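Side-chain contacts in iron Super-Oxide Dismutase (Plasmodium knowlesi, PDB 2AWP), which probably uses an iron cofactor to convert superoxide radicals, which are toxic to the cell, into hydrogen peroxide and molecular oxygen: residues 37-40 against 41-45; 91-94 against 95-99; 9-12 against 13-16. All coordinates share one frame; numbering follows the deposited sequence.

Contact 1: 37-40 against 41-45; sequences NKLN and GLIKD
Leu39 and Ile43 meet one turn apart on the buried side of helix 21-43, where a main-chain bond and a methyl contact lie side by side. Ile43 N donates to Leu39 O over 2.9 Å, nearly along the C=O axis (C=O...N angle 168°), and beside it Leu39 CD1 lies 3.7 Å from Ile43 CG2. Two further i to i+4 bonds precede it: Leu42 N reaches Lys38 O at 3.0 Å, and Gly41 N reaches Asn37 O at a longer 3.3 Å. The carbonyls of residues 37 to 39 therefore each have an amide donor. Near the helix end, Ile43 O is taken by the hydroxyl OG1 of Thr46. The side-chain amide of Asn40 finds a partner outside the two segments: ND2 donates to Ile3 O, tying the helix to the N-terminal loop. On the exposed flank the Lys38 chain bends at chi2, chi3 and chi4, which brings NZ to 3.9 Å from Leu42 CD2; both side chains also touch Asn67 of helix 62-79. Leu39 packs on Ile64 and Ile71 of that same helix, and Ile43 on Ile56 of helix 53-59. The chemistry thus implies a helix end with Leu39 and Ile43 packed into the alpha-hairpin domain, while the Lys38 ammonium lies beside a leucine methyl on the more exposed flank.

Contact 2: 91-94 against 95-99; sequences GEIK and EKIQE
Ile97 N donates to Ile93 O across 2.9 Å, with the donor tilted 29° from the carbonyl plane, the shortest of three consecutive i to i+4 bonds in this first turn of helix 92-101. Beside this bond the two isoleucines touch through Ile93 CG1 and Ile97 CD1, 3.7 Å apart. Ile93 swings CG1 anti to its own nitrogen (chi1 -170°), beside its carbonyl carbon and on the side of Ile97. Both side chains touch Trp185 of helix 185-196 and Leu134 of strand 134-140. On the outer side, Lys94 and Gln98 pass each other at a slant, Lys94 CG lying 3.7 Å from Gln98 NE2. Gln98 CG also comes within 3.2 Å of Lys94 O, the carbonyl that accepts Gln98 N at 3.1 Å. The lysine ammonium is engaged elsewhere, by Pro89 O. Glu92 and Glu95 have their OE2 atoms 4.4 Å apart, a proximity of like charges that is probably mildly unfavourable. At the start of the helix Ile93 N is held by Asn189 OD1, and Lys96 NZ reaches Asn132 O. This is a helix of the C-terminal alpha/beta domain of iron/manganese superoxide dismutases, with its buried isoleucines laid between helix 185-196 and the antiparallel sheet.

Contact 3: 9-12 against 13-16; sequences KYAL and NALS
Tyr10 holds CG between its backbone N and carbonyl carbon (chi1 41°), whereas Leu15 sets CG anti to its carbonyl carbon (chi1 -45°); together these torsions bring the leucine methyls against the phenol. The intervening chain makes two overlapping type I beta turns, Ala11 to Ala14 and Asn13 to Ser16, in the loop that leads into helix 21-43. Tyr10 and Leu15 side chains cross at about a right angle. Leu15 CD2 sits over one ring face, 4.1 Å from the ring centroid of Tyr10 and 18° off the normal, a CH-pi contact displaced toward the rim. The other methyl, Leu15 CD1, packs against Tyr10 CE1 at 3.8 Å. Nearer the backbone, Ala14 CB meets Tyr10 CB at 3.7 Å and approaches the ring obliquely. The phenol oxygen is held by a hydrogen bond to Trp78 O, at the end of helix 62-79, while Met81 touches both Tyr10 and Leu15. Leu12 and Leu15 also pack on Leu24 of helix 21-43. Leu12 lies about 8 Å from His27, a probable iron ligand, measured side chain to side chain.

The first turn closes with Ala14 N donating to Ala11 O at 2.9 Å, from well above the carbonyl plane. In the second, Ser16 N bonds to Asn13 O at 3.2 Å. A water links the two turns: it donates to Leu12 O at 2.8 Å and accepts a hydrogen bond from Leu15 N at 3.0 Å.

From the N terminus, contact 3 comes first, closing two tight turns in the loop before helix 21-43. Contact 1 follows at the far end of that helix, so both belong to the alpha-hairpin domain, with nearest atoms about 15 Å apart. Contact 2 opens later, at the start of helix 92-101 in the C-terminal domain. The three lie in series, without nesting or crossing, and none touches another. Contact 1 joins helix 21-43 to helices 53-59 and 62-79, contact 3 links the entry loop to the start of helix 21-43 and the end of helix 62-79, and contact 2 lays helix 92-101 on the sheet. Contacts 1 and 2 lie on opposite sides of the chain's centre, their own centres about 40 Å apart.

Contact 1: 37-40 against 41-45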
# COMPACT_ATOMS: atom_id res chain seq x y z
N ASN A 37 -1.02 17.96 7.85
CA ASN A 37 -1.54 18.14 9.20
C ASN A 37 -0.79 17.24 10.15
O ASN A 37 -0.39 17.68 11.25
CB ASN A 37 -3.07 17.90 9.25
CG ASN A 37 -3.82 18.81 8.28
OD1 ASN A 37 -3.31 19.86 7.91
ND2 ASN A 37 -5.02 18.40 7.84
N LYS A 38 -0.50 16.02 9.71
CA LYS A 38 0.19 15.09 10.58
C LYS A 38 1.63 15.52 10.85
O LYS A 38 2.08 15.49 11.99
CB LYS A 38 0.10 13.65 10.05
CG LYS A 38 0.86 12.64 10.92
CD LYS A 38 -0.07 11.67 11.62
CE LYS A 38 -0.56 12.19 12.98
NZ LYS A 38 0.42 11.93 14.10
N LEU A 39 2.35 15.91 9.80
CA LEU A 39 3.73 16.36 9.98
C LEU A 39 3.84 17.54 10.94
O LEU A 39 4.72 17.54 11.81
CB LEU A 39 4.38 16.74 8.65
CG LEU A 39 5.88 17.10 8.75
CD1 LEU A 39 6.73 15.87 9.09
CD2 LEU A 39 6.33 17.76 7.46
N ASN A 40 2.98 18.53 10.76
CA ASN A 40 2.99 19.72 11.64
C ASN A 40 2.83 19.34 13.11
O ASN A 40 3.50 19.91 13.97
CB ASN A 40 1.93 20.75 11.18
CG ASN A 40 2.40 21.56 9.99
OD1 ASN A 40 3.54 22.03 9.97
ND2 ASN A 40 1.55 21.72 9.00
N GLY A 41 1.99 18.35 13.39
CA GLY A 41 1.83 17.81 14.75
C GLY A 41 3.11 17.14 15.25
O GLY A 41 3.53 17.35 16.38
N LEU A 42 3.74 16.37 14.39
CA LEU A 42 4.92 15.61 14.75
C LEU A 42 6.19 16.44 14.98
O LEU A 42 7.04 16.05 15.80
CB LEU A 42 5.22 14.59 13.65
CG LEU A 42 4.27 13.41 13.51
CD1 LEU A 42 4.73 12.56 12.33
CD2 LEU A 42 4.20 12.59 14.80
N ILE A 43 6.32 17.55 14.26
CA ILE A 43 7.58 18.33 14.30
C ILE A 43 7.66 19.37 15.43
O ILE A 43 8.75 19.85 15.76
CB ILE A 43 8.00 18.92 12.92
CG1 ILE A 43 7.05 20.03 12.46
CG2 ILE A 43 8.19 17.77 11.91
CD1 ILE A 43 7.36 20.63 11.07
N LYS A 44 6.52 19.66 16.03
CA LYS A 44 6.47 20.45 17.27
C LYS A 44 7.42 19.86 18.34
O LYS A 44 7.45 18.64 18.56
CB LYS A 44 5.00 20.56 17.73
CG LYS A 44 4.77 20.88 19.20
CD LYS A 44 4.52 22.36 19.52
CE LYS A 44 3.02 22.67 19.61
NZ LYS A 44 2.72 24.09 20.02
N ASP A 45 8.24 20.74 18.94
CA ASP A 45 9.15 20.39 20.04
C ASP A 45 10.29 19.51 19.57
O ASP A 45 10.86 18.73 20.35
CB ASP A 45 8.41 19.74 21.22
CG ASP A 45 7.29 20.60 21.77
OD1 ASP A 45 7.52 21.81 22.01
OD2 ASP A 45 6.17 20.07 21.97

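Contact 2: 91-94 against 95-99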
# COMPACT_ATOMS: atom_id res chain seq x y z
N GLY A 91 10.37 19.86 -26.23
CA GLY A 91 11.42 20.61 -25.56
C GLY A 91 12.56 19.68 -25.18
O GLY A 91 12.72 18.60 -25.72
N GLU A 92 13.35 20.10 -24.21
CA GLU A 92 14.60 19.42 -23.86
C GLU A 92 14.45 17.93 -23.50
O GLU A 92 15.26 17.10 -23.91
CB GLU A 92 15.30 20.19 -22.74
CG GLU A 92 16.66 20.74 -23.17
CD GLU A 92 16.57 21.93 -24.13
OE1 GLU A 92 16.03 22.99 -23.74
OE2 GLU A 92 17.06 21.81 -25.28
N ILE A 93 13.39 17.61 -22.76
CA ILE A 93 13.09 16.24 -22.34
C ILE A 93 12.84 15.25 -23.49
O ILE A 93 13.16 14.07 -23.40
CB ILE A 93 11.91 16.21 -21.29
CG1 ILE A 93 11.76 14.81 -20.67
CG2 ILE A 93 10.57 16.63 -21.94
CD1 ILE A 93 12.92 14.44 -19.77
N LYS A 94 12.26 15.71 -24.59
CA LYS A 94 12.08 14.85 -25.76
C LYS A 94 13.44 14.30 -26.27
O LYS A 94 13.57 13.10 -26.56
CB LYS A 94 11.44 15.68 -26.86
CG LYS A 94 11.27 14.98 -28.18
CD LYS A 94 10.73 15.99 -29.18
CE LYS A 94 9.94 15.31 -30.26
NZ LYS A 94 8.76 14.51 -29.74
N GLU A 95 14.40 15.18 -26.42
CA GLU A 95 15.71 14.82 -26.96
C GLU A 95 16.49 13.95 -25.96
O GLU A 95 17.11 12.98 -26.35
CB GLU A 95 16.49 16.06 -27.39
CG GLU A 95 15.80 16.89 -28.49
CD GLU A 95 16.14 18.39 -28.41
OE1 GLU A 95 17.35 18.73 -28.45
OE2 GLU A 95 15.20 19.22 -28.30
N LYS A 96 16.39 14.26 -24.67
CA LYS A 96 17.03 13.49 -23.60
C LYS A 96 16.48 12.06 -23.52
O LYS A 96 17.24 11.09 -23.31
CB LYS A 96 16.87 14.20 -22.24
CG LYS A 96 17.73 13.62 -21.11
CD LYS A 96 19.18 14.01 -21.22
CE LYS A 96 20.00 13.33 -20.13
NZ LYS A 96 21.45 13.37 -20.42
N ILE A 97 15.16 11.93 -23.66
CA ILE A 97 14.54 10.61 -23.71
C ILE A 97 15.01 9.81 -24.95
O ILE A 97 15.30 8.59 -24.87
CB ILE A 97 12.95 10.71 -23.66
CG1 ILE A 97 12.51 11.02 -22.21
CG2 ILE A 97 12.34 9.41 -24.17
CD1 ILE A 97 11.04 11.45 -22.01
N GLN A 98 15.05 10.47 -26.10
CA GLN A 98 15.62 9.83 -27.30
C GLN A 98 17.02 9.28 -27.00
O GLN A 98 17.34 8.15 -27.34
CB GLN A 98 15.68 10.81 -28.50
CG GLN A 98 14.31 11.20 -29.05
CD GLN A 98 14.32 12.48 -29.86
OE1 GLN A 98 15.36 13.16 -29.96
NE2 GLN A 98 13.17 12.82 -30.45
N GLU A 99 17.87 10.09 -26.36
CA GLU A 99 19.25 9.70 -26.12
C GLU A 99 19.36 8.52 -25.19
O GLU A 99 20.16 7.59 -25.41
CB GLU A 99 20.03 10.88 -25.53
CG GLU A 99 20.27 11.99 -26.51
CD GLU A 99 20.89 13.22 -25.85
OE1 GLU A 99 21.40 13.09 -24.71
OE2 GLU A 99 20.85 14.31 -26.46

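Contact 3: 9-12 against 13-16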
# COMPACT_ATOMS: atom_id res chain seq x y z
N LYS A 9 -2.23 23.14 -9.37
CA LYS A 9 -2.10 24.15 -10.41
C LYS A 9 -3.26 24.15 -11.40
O LYS A 9 -3.18 24.77 -12.47
CB LYS A 9 -0.75 23.95 -11.12
CG LYS A 9 0.43 24.25 -10.14
CD LYS A 9 1.78 23.93 -10.76
CE LYS A 9 2.87 24.62 -9.96
NZ LYS A 9 3.00 24.01 -8.61
N TYR A 10 -4.31 23.42 -11.04
CA TYR A 10 -5.45 23.17 -11.89
C TYR A 10 -6.64 22.76 -11.01
O TYR A 10 -6.49 22.44 -9.80
CB TYR A 10 -5.16 22.05 -12.93
CG TYR A 10 -4.38 20.85 -12.39
CD1 TYR A 10 -4.99 19.90 -11.54
CD2 TYR A 10 -3.03 20.69 -12.69
CE1 TYR A 10 -4.27 18.82 -11.02
CE2 TYR A 10 -2.30 19.62 -12.17
CZ TYR A 10 -2.94 18.68 -11.35
OH TYR A 10 -2.24 17.62 -10.84
N ALA A 11 -7.81 22.74 -11.63
CA ALA A 11 -9.05 22.40 -10.95
C ALA A 11 -9.10 20.90 -10.60
O ALA A 11 -8.41 20.05 -11.22
CB ALA A 11 -10.25 22.79 -11.83
N LEU A 12 -9.93 20.59 -9.61
CA LEU A 12 -10.08 19.26 -9.06
C LEU A 12 -10.57 18.27 -10.10
O LEU A 12 -10.30 17.09 -10.01
CB LEU A 12 -11.06 19.32 -7.87
CG LEU A 12 -10.86 18.41 -6.69
CD1 LEU A 12 -9.55 18.71 -5.97
CD2 LEU A 12 -12.04 18.60 -5.75
N ASN A 13 -11.30 18.77 -11.10
CA ASN A 13 -11.81 17.94 -12.18
C ASN A 13 -10.92 18.01 -13.45
O ASN A 13 -11.31 17.50 -14.48
CB ASN A 13 -13.26 18.34 -12.56
CG ASN A 13 -13.34 19.70 -13.19
OD1 ASN A 13 -12.34 20.41 -13.23
ND2 ASN A 13 -14.51 20.10 -13.63
N ALA A 14 -9.77 18.67 -13.38
CA ALA A 14 -8.99 18.98 -14.59
C ALA A 14 -8.32 17.75 -15.18
O ALA A 14 -7.91 17.77 -16.36
CB ALA A 14 -7.93 20.07 -14.31
N LEU A 15 -8.21 16.67 -14.40
CA LEU A 15 -7.56 15.45 -14.88
C LEU A 15 -8.58 14.40 -15.33
O LEU A 15 -8.22 13.31 -15.70
CB LEU A 15 -6.56 14.87 -13.87
CG LEU A 15 -5.63 15.89 -13.21
CD1 LEU A 15 -4.70 15.22 -12.17
CD2 LEU A 15 -4.79 16.65 -14.24
N SER A 16 -9.85 14.77 -15.33
CA SER A 16 -10.92 13.85 -15.67
C SER A 16 -10.93 13.65 -17.20
O SER A 16 -10.49 14.54 -17.92
CB SER A 16 -12.24 14.45 -15.17
OG SER A 16 -13.29 13.52 -15.34
O HOH W 1 -9.75 15.40 -12.17